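Local coordinates for uncharacterized protein (Bombyx mori, PDB 5AZ0) that is an aldo-keto reductase (AKR2E5) that probably reduces aldehydes or ketones with a nicotinamide cofactor, using the TIM-barrel fold of its family, at residues Pro7-Asn12 against Ile17-Tyr22; Leu264-Gln269 against Ala301-Phe306; Thr103-His108 against Glu116-Ala121; Asp152-Trp157 against Leu186-Val191. All coordinates share one frame; numbering follows the deposited sequence.

Interaction 1 (Pro7-Asn12 against Ile17-Tyr22)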
loop_
_atom_site.group_PDB
_atom_site.type_symbol
_atom_site.label_atom_id
_atom_site.label_comp_id
_atom_site.label_asym_id
_atom_site.label_seq_id
_atom_site.Cartn_x
_atom_site.Cartn_y
_atom_site.Cartn_z
ATOM N N PRO A 7 -13.150 -0.088 -10.735
ATOM C CA PRO A 7 -14.008 -0.954 -9.931
ATOM C C PRO A 7 -13.504 -1.154 -8.442
ATOM O O PRO A 7 -12.349 -0.856 -8.117
ATOM C CB PRO A 7 -13.929 -2.299 -10.676
ATOM C CG PRO A 7 -12.586 -2.276 -11.275
ATOM C CD PRO A 7 -12.295 -0.847 -11.663
ATOM N N ASN A 8 -14.422 -1.647 -7.626
ATOM C CA ASN A 8 -14.241 -1.869 -6.207
ATOM C C ASN A 8 -14.231 -3.335 -5.853
ATOM O O ASN A 8 -14.992 -4.073 -6.421
ATOM C CB ASN A 8 -15.318 -1.161 -5.392
ATOM C CG ASN A 8 -15.330 0.372 -5.612
ATOM O OD1 ASN A 8 -14.320 1.099 -5.598
ATOM N ND2 ASN A 8 -16.468 0.836 -5.898
ATOM N N PHE A 9 -13.349 -3.726 -4.930
ATOM C CA PHE A 9 -13.439 -5.024 -4.204
ATOM C C PHE A 9 -14.172 -4.839 -2.908
ATOM O O PHE A 9 -14.304 -3.722 -2.432
ATOM C CB PHE A 9 -12.062 -5.597 -3.988
ATOM C CG PHE A 9 -11.269 -5.856 -5.285
ATOM C CD1 PHE A 9 -11.873 -6.337 -6.426
ATOM C CD2 PHE A 9 -9.914 -5.745 -5.301
ATOM C CE1 PHE A 9 -11.124 -6.617 -7.564
ATOM C CE2 PHE A 9 -9.161 -5.995 -6.418
ATOM C CZ PHE A 9 -9.757 -6.460 -7.541
ATOM N N LYS A 10 -14.753 -5.909 -2.393
ATOM C CA LYS A 10 -15.512 -5.886 -1.173
ATOM C C LYS A 10 -14.602 -6.347 -0.021
ATOM O O LYS A 10 -13.941 -7.362 -0.103
ATOM C CB LYS A 10 -16.714 -6.817 -1.299
ATOM C CG LYS A 10 -17.581 -6.706 -2.580
ATOM C CD LYS A 10 -18.037 -5.293 -2.777
ATOM C CE LYS A 10 -19.374 -5.163 -3.556
ATOM N NZ LYS A 10 -20.139 -3.997 -2.926
ATOM N N LEU A 11 -14.605 -5.636 1.067
ATOM C CA LEU A 11 -13.861 -6.036 2.267
ATOM C C LEU A 11 -14.703 -6.899 3.181
ATOM O O LEU A 11 -15.923 -6.918 3.099
ATOM C CB LEU A 11 -13.428 -4.792 3.050
ATOM C CG LEU A 11 -12.476 -3.841 2.315
ATOM C CD1 LEU A 11 -12.357 -2.583 3.177
ATOM C CD2 LEU A 11 -11.161 -4.513 2.007
ATOM N N ASN A 12 -14.031 -7.581 4.094
ATOM C CA ASN A 12 -14.703 -8.476 5.071
ATOM C C ASN A 12 -15.428 -7.799 6.170
ATOM O O ASN A 12 -15.980 -8.450 7.082
ATOM C CB ASN A 12 -13.681 -9.462 5.644
ATOM C CG ASN A 12 -12.572 -8.788 6.440
ATOM O OD1 ASN A 12 -12.550 -7.540 6.609
ATOM N ND2 ASN A 12 -11.589 -9.586 6.837
ATOM N N ILE A 17 -13.487 -1.214 -1.400
ATOM C CA ILE A 17 -12.238 -0.595 -1.597
ATOM C C ILE A 17 -11.933 -0.530 -3.104
ATOM O O ILE A 17 -11.986 -1.538 -3.756
ATOM C CB ILE A 17 -11.134 -1.312 -0.851
ATOM C CG1 ILE A 17 -9.837 -0.468 -0.938
ATOM C CG2 ILE A 17 -10.884 -2.737 -1.338
ATOM C CD1 ILE A 17 -8.770 -0.925 0.062
ATOM N N PRO A 18 -11.626 0.657 -3.640
ATOM C CA PRO A 18 -11.322 0.740 -5.082
ATOM C C PRO A 18 -10.052 -0.008 -5.399
ATOM O O PRO A 18 -9.029 0.116 -4.652
ATOM C CB PRO A 18 -11.139 2.266 -5.329
ATOM C CG PRO A 18 -11.973 2.927 -4.254
ATOM C CD PRO A 18 -11.800 2.009 -3.039
ATOM N N ALA A 19 -10.096 -0.719 -6.524
ATOM C CA ALA A 19 -9.028 -1.658 -6.938
ATOM C C ALA A 19 -7.729 -1.035 -7.311
ATOM O O ALA A 19 -6.702 -1.726 -7.452
ATOM C CB ALA A 19 -9.498 -2.458 -8.072
ATOM N N LEU A 20 -7.738 0.290 -7.456
ATOM C CA LEU A 20 -6.529 1.047 -7.677
ATOM C C LEU A 20 -6.528 2.222 -6.730
ATOM O O LEU A 20 -7.572 2.795 -6.454
ATOM C CB LEU A 20 -6.536 1.505 -9.095
ATOM C CG LEU A 20 -5.335 2.199 -9.701
ATOM C CD1 LEU A 20 -4.311 1.136 -10.014
ATOM C CD2 LEU A 20 -5.831 2.869 -11.010
ATOM N N GLY A 21 -5.367 2.502 -6.156
ATOM C CA GLY A 21 -5.167 3.615 -5.234
ATOM C C GLY A 21 -3.968 4.476 -5.619
ATOM O O GLY A 21 -3.010 3.982 -6.241
ATOM N N TYR A 22 -4.036 5.762 -5.242
ATOM C CA TYR A 22 -3.011 6.734 -5.519
ATOM C C TYR A 22 -1.978 6.726 -4.394
ATOM O O TYR A 22 -2.258 7.124 -3.276
ATOM C CB TYR A 22 -3.673 8.154 -5.733
ATOM C CG TYR A 22 -2.712 9.246 -6.106
ATOM C CD1 TYR A 22 -1.976 9.926 -5.140
ATOM C CD2 TYR A 22 -2.530 9.598 -7.434
ATOM C CE1 TYR A 22 -1.077 10.938 -5.503
ATOM C CE2 TYR A 22 -1.629 10.596 -7.796
ATOM C CZ TYR A 22 -0.942 11.271 -6.847
ATOM O OH TYR A 22 -0.026 12.192 -7.274
#
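The antiparallel beta hairpin of strands 8-10 and 16-18, which as in other aldo-keto reductases probably closes the floor of the barrel, is tied by three backbone bonds. Phe-9 and Ile-17 form a hydrogen-bonded pair: Phe-9 N gives to Ile-17 O, and Ile-17 N gives to Phe-9 O at 2.8 Å. Two residues on, past the strand end, Ala-19 N reaches Pro-7 O at 2.8 Å, with an N-H...O angle of 166°. Asn-8 and Pro-18 are the non-hydrogen-bonded pair; Asn-8 OD1 lies against the proline, 3.3 Å from Pro-18 CG. On the face carrying Phe-9 and Ile-17, the methyl of Ala-19 sits over the Phe-9 ring, offset to its rim, a CH-pi contact of 4.2 Å from CB to centroid. Ile-17 keeps CG1 anti to the backbone N (chi1 -172°), which turns CG2 toward Leu-11 CD2, 3.8 Å away. Around the hairpin, Phe-9 packs on Val-273 of strand 273-274, Pro-7 and Ala-19 rest on Tyr-268 of helix 259-269, and Pro-18 O accepts from His-68 of strand 68-70.

Interaction 2 (Leu264-Gln269 against Ala301-Phe306)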
loop_
_atom_site.group_PDB
_atom_site.type_symbol
_atom_site.label_atom_id
_atom_site.label_comp_id
_atom_site.label_asym_id
_atom_site.label_seq_id
_atom_site.Cartn_x
_atom_site.Cartn_y
_atom_site.Cartn_z
ATOM N N LEU A 264 -0.324 -3.941 -14.261
ATOM C CA LEU A 264 -1.437 -3.628 -13.342
ATOM C C LEU A 264 -2.660 -4.455 -13.582
ATOM O O LEU A 264 -3.385 -4.847 -12.638
ATOM C CB LEU A 264 -1.821 -2.131 -13.327
ATOM C CG LEU A 264 -0.715 -1.220 -12.847
ATOM C CD1 LEU A 264 -1.222 0.251 -12.717
ATOM C CD2 LEU A 264 -0.069 -1.687 -11.562
ATOM N N GLY A 265 -2.959 -4.695 -14.844
ATOM C CA GLY A 265 -4.112 -5.497 -15.145
ATOM C C GLY A 265 -4.003 -6.954 -14.693
ATOM O O GLY A 265 -4.992 -7.575 -14.319
ATOM N N TYR A 266 -2.792 -7.474 -14.723
ATOM C CA TYR A 266 -2.485 -8.820 -14.246
ATOM C C TYR A 266 -2.810 -8.917 -12.712
ATOM O O TYR A 266 -3.623 -9.781 -12.258
ATOM C CB TYR A 266 -1.025 -9.101 -14.554
ATOM C CG TYR A 266 -0.582 -10.427 -14.000
ATOM C CD1 TYR A 266 -1.154 -11.638 -14.460
ATOM C CD2 TYR A 266 0.363 -10.491 -12.980
ATOM C CE1 TYR A 266 -0.772 -12.862 -13.933
ATOM C CE2 TYR A 266 0.795 -11.732 -12.460
ATOM C CZ TYR A 266 0.231 -12.919 -12.953
ATOM O OH TYR A 266 0.649 -14.133 -12.432
ATOM N N LEU A 267 -2.295 -7.936 -11.958
ATOM C CA LEU A 267 -2.572 -7.849 -10.489
ATOM C C LEU A 267 -4.037 -7.737 -10.260
ATOM O O LEU A 267 -4.617 -8.448 -9.380
ATOM C CB LEU A 267 -1.812 -6.702 -9.781
ATOM C CG LEU A 267 -0.294 -6.884 -9.826
ATOM C CD1 LEU A 267 0.466 -5.671 -9.349
ATOM C CD2 LEU A 267 0.170 -8.092 -9.002
ATOM N N TYR A 268 -4.693 -6.913 -11.079
ATOM C CA TYR A 268 -6.124 -6.734 -10.914
ATOM C C TYR A 268 -6.818 -8.039 -11.113
ATOM O O TYR A 268 -7.772 -8.374 -10.410
ATOM C CB TYR A 268 -6.653 -5.706 -11.916
ATOM C CG TYR A 268 -8.123 -5.695 -12.020
ATOM C CD1 TYR A 268 -8.888 -5.289 -10.978
ATOM C CD2 TYR A 268 -8.764 -6.124 -13.175
ATOM C CE1 TYR A 268 -10.271 -5.290 -11.040
ATOM C CE2 TYR A 268 -10.171 -6.121 -13.263
ATOM C CZ TYR A 268 -10.933 -5.705 -12.178
ATOM O OH TYR A 268 -12.357 -5.733 -12.222
ATOM N N GLN A 269 -6.365 -8.756 -12.140
ATOM C CA GLN A 269 -6.930 -10.035 -12.485
ATOM C C GLN A 269 -6.617 -11.145 -11.441
ATOM O O GLN A 269 -7.380 -12.055 -11.343
ATOM C CB GLN A 269 -6.422 -10.492 -13.864
ATOM C CG GLN A 269 -7.317 -11.586 -14.470
ATOM C CD GLN A 269 -7.071 -11.821 -15.972
ATOM O OE1 GLN A 269 -7.092 -10.886 -16.778
ATOM N NE2 GLN A 269 -6.832 -13.072 -16.330
ATOM N N ALA A 301 -0.037 -17.396 -18.069
ATOM C CA ALA A 301 1.101 -18.330 -17.844
ATOM C C ALA A 301 2.443 -17.683 -18.136
ATOM O O ALA A 301 3.403 -17.832 -17.379
ATOM C CB ALA A 301 0.928 -19.627 -18.630
ATOM N N THR A 302 2.517 -16.895 -19.184
ATOM C CA THR A 302 3.766 -16.160 -19.480
ATOM C C THR A 302 4.163 -15.202 -18.349
ATOM O O THR A 302 5.371 -15.145 -17.881
ATOM C CB THR A 302 3.626 -15.361 -20.826
ATOM O OG1 THR A 302 3.251 -16.242 -21.919
ATOM C CG2 THR A 302 4.880 -14.664 -21.181
ATOM N N LEU A 303 3.167 -14.418 -17.914
ATOM C CA LEU A 303 3.456 -13.403 -16.898
ATOM C C LEU A 303 3.868 -14.095 -15.593
ATOM O O LEU A 303 4.769 -13.659 -14.910
ATOM C CB LEU A 303 2.242 -12.523 -16.680
ATOM C CG LEU A 303 1.932 -11.589 -17.842
ATOM C CD1 LEU A 303 0.507 -11.135 -17.854
ATOM C CD2 LEU A 303 2.877 -10.423 -17.815
ATOM N N ALA A 304 3.223 -15.211 -15.281
ATOM C CA ALA A 304 3.611 -16.003 -14.113
ATOM C C ALA A 304 5.026 -16.481 -14.179
ATOM O O ALA A 304 5.575 -16.738 -13.110
ATOM C CB ALA A 304 2.684 -17.184 -13.912
ATOM N N GLN A 305 5.645 -16.594 -15.376
ATOM C CA GLN A 305 7.047 -17.081 -15.439
ATOM C C GLN A 305 8.030 -16.095 -14.926
ATOM O O GLN A 305 9.171 -16.482 -14.604
ATOM C CB GLN A 305 7.527 -17.529 -16.833
ATOM C CG GLN A 305 6.830 -18.773 -17.350
ATOM C CD GLN A 305 7.119 -18.999 -18.848
ATOM O OE1 GLN A 305 6.387 -18.538 -19.711
ATOM N NE2 GLN A 305 8.208 -19.683 -19.147
ATOM N N PHE A 306 7.643 -14.825 -14.818
ATOM C CA PHE A 306 8.597 -13.859 -14.247
ATOM C C PHE A 306 8.851 -14.004 -12.750
ATOM O O PHE A 306 9.785 -13.414 -12.228
ATOM C CB PHE A 306 8.119 -12.457 -14.568
ATOM C CG PHE A 306 8.251 -12.085 -16.020
ATOM C CD1 PHE A 306 9.527 -11.986 -16.609
ATOM C CD2 PHE A 306 7.121 -11.773 -16.781
ATOM C CE1 PHE A 306 9.686 -11.627 -17.944
ATOM C CE2 PHE A 306 7.264 -11.390 -18.124
ATOM C CZ PHE A 306 8.554 -11.328 -18.700
#
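Tyr-266 and Leu-303 carry this meeting of two helices on the outer side of the TIM barrel, 259-269 and the later 297-304, whose nearest CA atoms, those of the same two residues, are 8.0 Å apart. The chief interaction is a CH-pi contact: Leu-303 CB stands over the middle of the Tyr-266 ring, 4.1 Å from its centroid and 12° off the ring normal. The phenol gets there because its CG lies anti to the backbone N (chi1 175°), sending the ring out across the gap between the helices.

Apolar touching adds to this. The two side chains run past one another in opposite senses, and Leu-303 CD1 settles near the root of the ring, 3.8 Å from Tyr-266 CD1 and 4.1 Å from Tyr-266 CG. At the far end, Tyr-266 OH comes to Ala-304, 3.9 Å from its CA and 4.0 Å from its CB. The segments exchange no direct polar bond, and the joint is small, at 135 Å² buried. Without the ring, as with an alanine here, Leu-303 is likely to lose the cover over CB and the contact at CD1, leaving a gap.

Around the pair, Tyr-266 also touches Leu-202 in a loop, while Leu-303 packs on Met-248 of helix 246-255. Leu-264 and Leu-267, on the same helix as Tyr-266, rest on Ser-274 of strand 273-274, the last barrel strand, into which this helix leads.

Interaction 3 (Thr103-His108 against Glu116-Ala121)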
loop_
_atom_site.group_PDB
_atom_site.type_symbol
_atom_site.label_atom_id
_atom_site.label_comp_id
_atom_site.label_asym_id
_atom_site.label_seq_id
_atom_site.Cartn_x
_atom_site.Cartn_y
_atom_site.Cartn_z
ATOM N N THR A 103 -4.547 5.564 6.105
ATOM C CA THR A 103 -3.297 5.965 6.722
ATOM C C THR A 103 -2.734 4.782 7.554
ATOM O O THR A 103 -3.323 3.715 7.566
ATOM C CB THR A 103 -3.368 7.288 7.526
ATOM O OG1 THR A 103 -2.015 7.681 7.846
ATOM C CG2 THR A 103 -4.130 7.124 8.795
ATOM N N LYS A 104 -1.600 4.983 8.213
ATOM C CA LYS A 104 -0.799 3.893 8.762
ATOM C C LYS A 104 -0.023 4.371 10.010
ATOM O O LYS A 104 0.349 5.527 10.079
ATOM C CB LYS A 104 0.129 3.249 7.730
ATOM C CG LYS A 104 -0.495 2.983 6.384
ATOM C CD LYS A 104 0.541 2.480 5.383
ATOM C CE LYS A 104 -0.101 2.632 4.007
ATOM N NZ LYS A 104 0.812 2.393 2.903
ATOM N N VAL A 105 0.112 3.479 10.982
ATOM C CA VAL A 105 0.724 3.738 12.300
ATOM C C VAL A 105 2.087 3.056 12.244
ATOM O O VAL A 105 2.195 1.770 11.985
ATOM C CB VAL A 105 -0.101 3.037 13.383
ATOM C CG1 VAL A 105 0.560 3.070 14.770
ATOM C CG2 VAL A 105 -1.475 3.701 13.454
ATOM N N TRP A 106 3.115 3.826 12.585
ATOM C CA TRP A 106 4.483 3.367 12.517
ATOM C C TRP A 106 4.949 2.633 13.770
ATOM O O TRP A 106 4.187 2.487 14.777
ATOM C CB TRP A 106 5.362 4.603 12.211
ATOM C CG TRP A 106 6.766 4.386 11.651
ATOM C CD1 TRP A 106 7.943 4.686 12.294
ATOM C CD2 TRP A 106 7.140 3.906 10.350
ATOM N NE1 TRP A 106 9.021 4.399 11.487
ATOM C CE2 TRP A 106 8.580 3.937 10.286
ATOM C CE3 TRP A 106 6.436 3.437 9.254
ATOM C CZ2 TRP A 106 9.290 3.523 9.171
ATOM C CZ3 TRP A 106 7.125 3.030 8.118
ATOM C CH2 TRP A 106 8.552 3.071 8.074
ATOM N N GLN A 107 6.228 2.202 13.741
ATOM C CA GLN A 107 6.793 1.144 14.634
ATOM C C GLN A 107 6.928 1.557 16.048
ATOM O O GLN A 107 6.865 0.698 16.964
ATOM C CB GLN A 107 8.174 0.651 14.144
ATOM C CG GLN A 107 8.101 -0.284 12.938
ATOM C CD GLN A 107 7.620 0.358 11.650
ATOM O OE1 GLN A 107 6.426 0.435 11.415
ATOM N NE2 GLN A 107 8.525 0.733 10.780
ATOM N N HIS A 108 6.994 2.879 16.271
ATOM C CA HIS A 108 7.031 3.375 17.674
ATOM C C HIS A 108 5.730 3.602 18.348
ATOM O O HIS A 108 5.705 3.982 19.537
ATOM C CB HIS A 108 7.961 4.576 17.819
ATOM C CG HIS A 108 7.566 5.775 17.033
ATOM N ND1 HIS A 108 7.543 5.788 15.668
ATOM C CD2 HIS A 108 7.271 7.043 17.426
ATOM C CE1 HIS A 108 7.235 7.006 15.243
ATOM N NE2 HIS A 108 7.091 7.785 16.290
ATOM N N GLU A 116 -4.396 4.928 19.148
ATOM C CA GLU A 116 -5.316 6.089 19.235
ATOM C C GLU A 116 -4.588 7.474 19.090
ATOM O O GLU A 116 -5.045 8.384 18.350
ATOM C CB GLU A 116 -6.181 5.994 20.472
ATOM C CG GLU A 116 -7.229 7.110 20.634
ATOM C CD GLU A 116 -6.794 8.374 21.473
ATOM O OE1 GLU A 116 -5.612 8.469 21.870
ATOM O OE2 GLU A 116 -7.675 9.255 21.745
ATOM N N VAL A 117 -3.402 7.575 19.678
ATOM C CA VAL A 117 -2.657 8.872 19.669
ATOM C C VAL A 117 -2.164 9.029 18.252
ATOM O O VAL A 117 -2.397 10.046 17.623
ATOM C CB VAL A 117 -1.471 8.889 20.648
ATOM C CG1 VAL A 117 -0.810 10.242 20.595
ATOM C CG2 VAL A 117 -1.918 8.612 22.072
ATOM N N SER A 118 -1.538 7.988 17.699
ATOM C CA SER A 118 -1.040 8.116 16.354
ATOM C C SER A 118 -2.140 8.454 15.324
ATOM O O SER A 118 -1.953 9.309 14.456
ATOM C CB SER A 118 -0.261 6.845 15.946
ATOM O OG SER A 118 0.368 6.963 14.668
ATOM N N LEU A 119 -3.255 7.731 15.410
ATOM C CA LEU A 119 -4.284 7.866 14.404
ATOM C C LEU A 119 -4.975 9.201 14.582
ATOM O O LEU A 119 -5.187 9.848 13.616
ATOM C CB LEU A 119 -5.287 6.731 14.437
ATOM C CG LEU A 119 -6.554 6.828 13.588
ATOM C CD1 LEU A 119 -6.149 6.956 12.166
ATOM C CD2 LEU A 119 -7.449 5.606 13.822
ATOM N N ARG A 120 -5.343 9.609 15.791
ATOM C CA ARG A 120 -5.886 10.965 15.983
ATOM C C ARG A 120 -5.012 12.084 15.438
ATOM O O ARG A 120 -5.483 12.960 14.741
ATOM C CB ARG A 120 -6.260 11.211 17.425
ATOM C CG ARG A 120 -7.526 10.423 17.830
ATOM C CD ARG A 120 -8.121 11.103 18.964
ATOM N NE ARG A 120 -9.193 10.447 19.636
ATOM C CZ ARG A 120 -10.487 10.793 19.567
ATOM N NH1 ARG A 120 -10.916 11.704 18.744
ATOM N NH2 ARG A 120 -11.377 10.177 20.341
ATOM N N ALA A 121 -3.719 11.985 15.653
ATOM C CA ALA A 121 -2.798 12.928 15.056
ATOM C C ALA A 121 -2.830 12.877 13.552
ATOM O O ALA A 121 -2.875 13.933 12.870
ATOM C CB ALA A 121 -1.368 12.712 15.630
HETATM O O HOH W 1 -1.056 7.218 12.219
HETATM O O HOH W 2 2.677 6.348 13.404
#
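Strand 100-105 and helix 112-126 come closest at Val-105 and Ser-118, with 6.2 Å between their CA atoms, and two waters link the backbones through the serine. Ser-118 OG, placed anti to its own N (chi1 -174°), is held by both: one water lies 2.8 Å from OG and donates to Lys-104 O at 3.1 Å, with a weak bond to Ser-118 O; the other lies 2.7 Å from OG and accepts from Trp-106 N, also at 2.7 Å. Beside this polar bridge, both methyls of Val-105 pack on the hydroxyl, Val-105 CG1 at 3.9 Å from Ser-118 OG. Next to Ser-118 on the helix, Leu-119 CD1 meets Thr-103 CG2 at 3.9 Å, the two side chains crossing at a slant, while Thr-103 OG1 bonds Glu-78. Strand and helix belong to a beta-alpha-beta unit completed by strand 133-136. Val-105 and Leu-119 both lean on Val-134 of that strand, and helix 153-165 adds Phe-160 against Val-105 and Val-163 against Leu-119.

Interaction 4 (Asp152-Trp157 against Leu186-Val191). With ACT (acetate ion), chain I.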
loop_
_atom_site.group_PDB
_atom_site.type_symbol
_atom_site.label_atom_id
_atom_site.label_comp_id
_atom_site.label_asym_id
_atom_site.label_seq_id
_atom_site.Cartn_x
_atom_site.Cartn_y
_atom_site.Cartn_z
ATOM N N ASP A 152 4.193 -7.674 21.225
ATOM C CA ASP A 152 3.471 -8.546 20.343
ATOM C C ASP A 152 2.472 -7.685 19.457
ATOM O O ASP A 152 1.819 -6.811 19.957
ATOM C CB ASP A 152 2.714 -9.536 21.187
ATOM C CG ASP A 152 2.113 -10.665 20.373
ATOM O OD1 ASP A 152 2.175 -10.651 19.108
ATOM O OD2 ASP A 152 1.580 -11.554 21.045
ATOM N N TYR A 153 2.381 -7.993 18.175
ATOM C CA TYR A 153 1.455 -7.333 17.261
ATOM C C TYR A 153 0.011 -7.604 17.663
ATOM O O TYR A 153 -0.861 -6.777 17.348
ATOM C CB TYR A 153 1.777 -7.657 15.762
ATOM C CG TYR A 153 1.805 -9.162 15.481
ATOM C CD1 TYR A 153 0.642 -9.899 15.455
ATOM C CD2 TYR A 153 3.015 -9.835 15.315
ATOM C CE1 TYR A 153 0.652 -11.241 15.236
ATOM C CE2 TYR A 153 3.044 -11.214 15.099
ATOM C CZ TYR A 153 1.868 -11.912 15.055
ATOM O OH TYR A 153 1.860 -13.280 14.848
ATOM N N LEU A 154 -0.237 -8.676 18.442
ATOM C CA LEU A 154 -1.528 -8.859 19.027
ATOM C C LEU A 154 -1.908 -7.793 20.026
ATOM O O LEU A 154 -3.132 -7.502 20.141
ATOM C CB LEU A 154 -1.755 -10.257 19.693
ATOM C CG LEU A 154 -1.515 -11.507 18.807
ATOM C CD1 LEU A 154 -1.798 -12.776 19.655
ATOM C CD2 LEU A 154 -2.466 -11.504 17.598
ATOM N N GLU A 155 -0.935 -7.259 20.793
ATOM C CA GLU A 155 -1.238 -6.145 21.730
ATOM C C GLU A 155 -1.542 -4.959 20.855
ATOM O O GLU A 155 -2.498 -4.293 21.090
ATOM C CB GLU A 155 -0.147 -5.689 22.764
ATOM C CG GLU A 155 -0.680 -4.515 23.664
ATOM C CD GLU A 155 0.318 -3.725 24.530
ATOM O OE1 GLU A 155 1.292 -4.385 24.952
ATOM O OE2 GLU A 155 0.081 -2.487 24.823
ATOM N N THR A 156 -0.730 -4.699 19.849
ATOM C CA THR A 156 -1.006 -3.556 18.997
ATOM C C THR A 156 -2.433 -3.596 18.396
ATOM O O THR A 156 -3.135 -2.596 18.389
ATOM C CB THR A 156 0.009 -3.447 17.894
ATOM O OG1 THR A 156 1.307 -3.622 18.469
ATOM C CG2 THR A 156 -0.116 -2.104 17.180
ATOM N N TRP A 157 -2.862 -4.792 18.034
ATOM C CA TRP A 157 -4.098 -5.024 17.362
ATOM C C TRP A 157 -5.246 -4.719 18.242
ATOM O O TRP A 157 -6.222 -4.167 17.755
ATOM C CB TRP A 157 -4.143 -6.456 16.802
ATOM C CG TRP A 157 -5.328 -6.639 15.860
ATOM C CD1 TRP A 157 -6.455 -7.314 16.097
ATOM C CD2 TRP A 157 -5.455 -6.074 14.571
ATOM N NE1 TRP A 157 -7.299 -7.244 14.995
ATOM C CE2 TRP A 157 -6.695 -6.505 14.035
ATOM C CE3 TRP A 157 -4.637 -5.241 13.797
ATOM C CZ2 TRP A 157 -7.165 -6.086 12.781
ATOM C CZ3 TRP A 157 -5.072 -4.877 12.514
ATOM C CH2 TRP A 157 -6.323 -5.277 12.040
ATOM N N LEU A 186 -5.181 -13.878 12.730
ATOM C CA LEU A 186 -6.549 -14.338 12.460
ATOM C C LEU A 186 -7.086 -15.329 13.505
ATOM O O LEU A 186 -8.295 -15.354 13.795
ATOM C CB LEU A 186 -6.641 -14.941 11.056
ATOM C CG LEU A 186 -6.596 -13.948 9.883
ATOM C CD1 LEU A 186 -6.401 -14.707 8.600
ATOM C CD2 LEU A 186 -7.912 -13.220 9.805
ATOM N N THR A 187 -6.170 -16.074 14.121
ATOM C CA THR A 187 -6.565 -17.042 15.162
ATOM C C THR A 187 -6.880 -16.353 16.452
ATOM O O THR A 187 -7.733 -16.822 17.191
ATOM C CB THR A 187 -5.423 -18.050 15.452
ATOM O OG1 THR A 187 -5.133 -18.711 14.252
ATOM C CG2 THR A 187 -5.805 -19.094 16.523
ATOM N N ASN A 188 -6.211 -15.242 16.733
ATOM C CA ASN A 188 -6.386 -14.528 18.018
ATOM C C ASN A 188 -7.254 -13.223 18.077
ATOM O O ASN A 188 -7.665 -12.790 19.149
ATOM C CB ASN A 188 -4.976 -14.286 18.557
ATOM C CG ASN A 188 -4.300 -15.635 19.012
ATOM O OD1 ASN A 188 -4.669 -16.163 20.032
ATOM N ND2 ASN A 188 -3.428 -16.206 18.194
ATOM N N CYS A 189 -7.509 -12.583 16.946
ATOM C CA CYS A 189 -8.183 -11.264 16.958
ATOM C C CYS A 189 -9.621 -11.345 17.311
ATOM O O CYS A 189 -10.153 -12.398 17.268
ATOM C CB CYS A 189 -8.049 -10.643 15.578
ATOM S SG CYS A 189 -8.850 -11.612 14.271
ATOM N N ASN A 190 -10.258 -10.242 17.679
ATOM C CA ASN A 190 -11.703 -10.194 17.749
ATOM C C ASN A 190 -12.270 -9.695 16.419
ATOM O O ASN A 190 -13.312 -10.141 16.000
ATOM C CB ASN A 190 -12.176 -9.293 18.898
ATOM C CG ASN A 190 -11.820 -9.871 20.281
ATOM O OD1 ASN A 190 -11.666 -11.060 20.472
ATOM N ND2 ASN A 190 -11.646 -9.022 21.207
ATOM N N VAL A 191 -11.613 -8.757 15.772
ATOM C CA VAL A 191 -12.087 -8.238 14.462
ATOM C C VAL A 191 -10.940 -8.582 13.526
ATOM O O VAL A 191 -9.796 -8.203 13.800
ATOM C CB VAL A 191 -12.333 -6.729 14.503
ATOM C CG1 VAL A 191 -12.751 -6.219 13.149
ATOM C CG2 VAL A 191 -13.372 -6.355 15.541
HETATM C C ACT I . 4.518 -15.269 14.164
HETATM O O ACT I . 5.485 -15.274 13.375
HETATM O OXT ACT I . 4.171 -14.266 14.856
HETATM C CH3 ACT I . 3.803 -16.571 14.248
#
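Trp-157 NE1 gives its hydrogen to Val-191 O at 2.9 Å, joining helix 153-165 to the loop that follows helix 179-188, two successive helices on the outside of the TIM barrel. The carbonyl is met nearly end-on, with a C=O...N angle of 168°, and its oxygen lies in the plane of the indole, at the ring edge. The indole is thrown toward this loop by a first torsion of -169°, CG opposite the backbone N, and on the way NE1 and CD1 pass the Cys-189 side chain: Cys-189 CB is 3.7 Å from Trp-157 CD1. A phenylalanine in place of Trp-157 would probably leave Val-191 O without this donor and the loop after Cys-189 less firmly fixed to the helix. Glu-161, one turn further along the same helix, also holds this loop, its OE2 accepting from Asn-190 N and Val-191 N.

A turn earlier, Leu-154 slants across Asn-188. Both its methyls touch the asparagine, Leu-154 CD1 lying 3.7 Å from Asn-188 CB, while ND2 of Asn-188 is bonded to Arg-184 O. Tyr-153 OH donates to acetate OXT, which lies at the ring edge near its plane; the acetate probably came from the crystallisation liquor. Arg-184 also makes a salt bridge with Asp-152, the N-cap of helix 153-165. The capping bond runs from Leu-154 N to Asp-152 OD1, 3.2 Å long and almost straight at 174°, meeting the oxygen from above the carboxylate plane.

Interactions 1 and 2 touch: Tyr-268, on the helix of interaction 2, meets the hairpin with its OH 3.6 Å from Pro-7 CG and its CE1 3.7 Å from Phe-9 CZ. Interactions 3 and 4 have centres about 17 Å apart and do not touch, but Phe-160 lies between them, packing on Val-105 and meeting the Trp-157 ring. Asn-12 of the hairpin bonds Pro-193 O, and Trp-157 packs on that same proline. Interactions 2 and 3 lie on opposite sides of the chain's centre, about 34 Å between centres. Interaction 3 is next to the probable active site: Lys-104 NZ makes a salt bridge with Asp-70 and a hydrogen bond with Tyr-75 OH, and Lys-104 touches His-137, consistent with the family's Asp-Tyr-Lys-His tetrad.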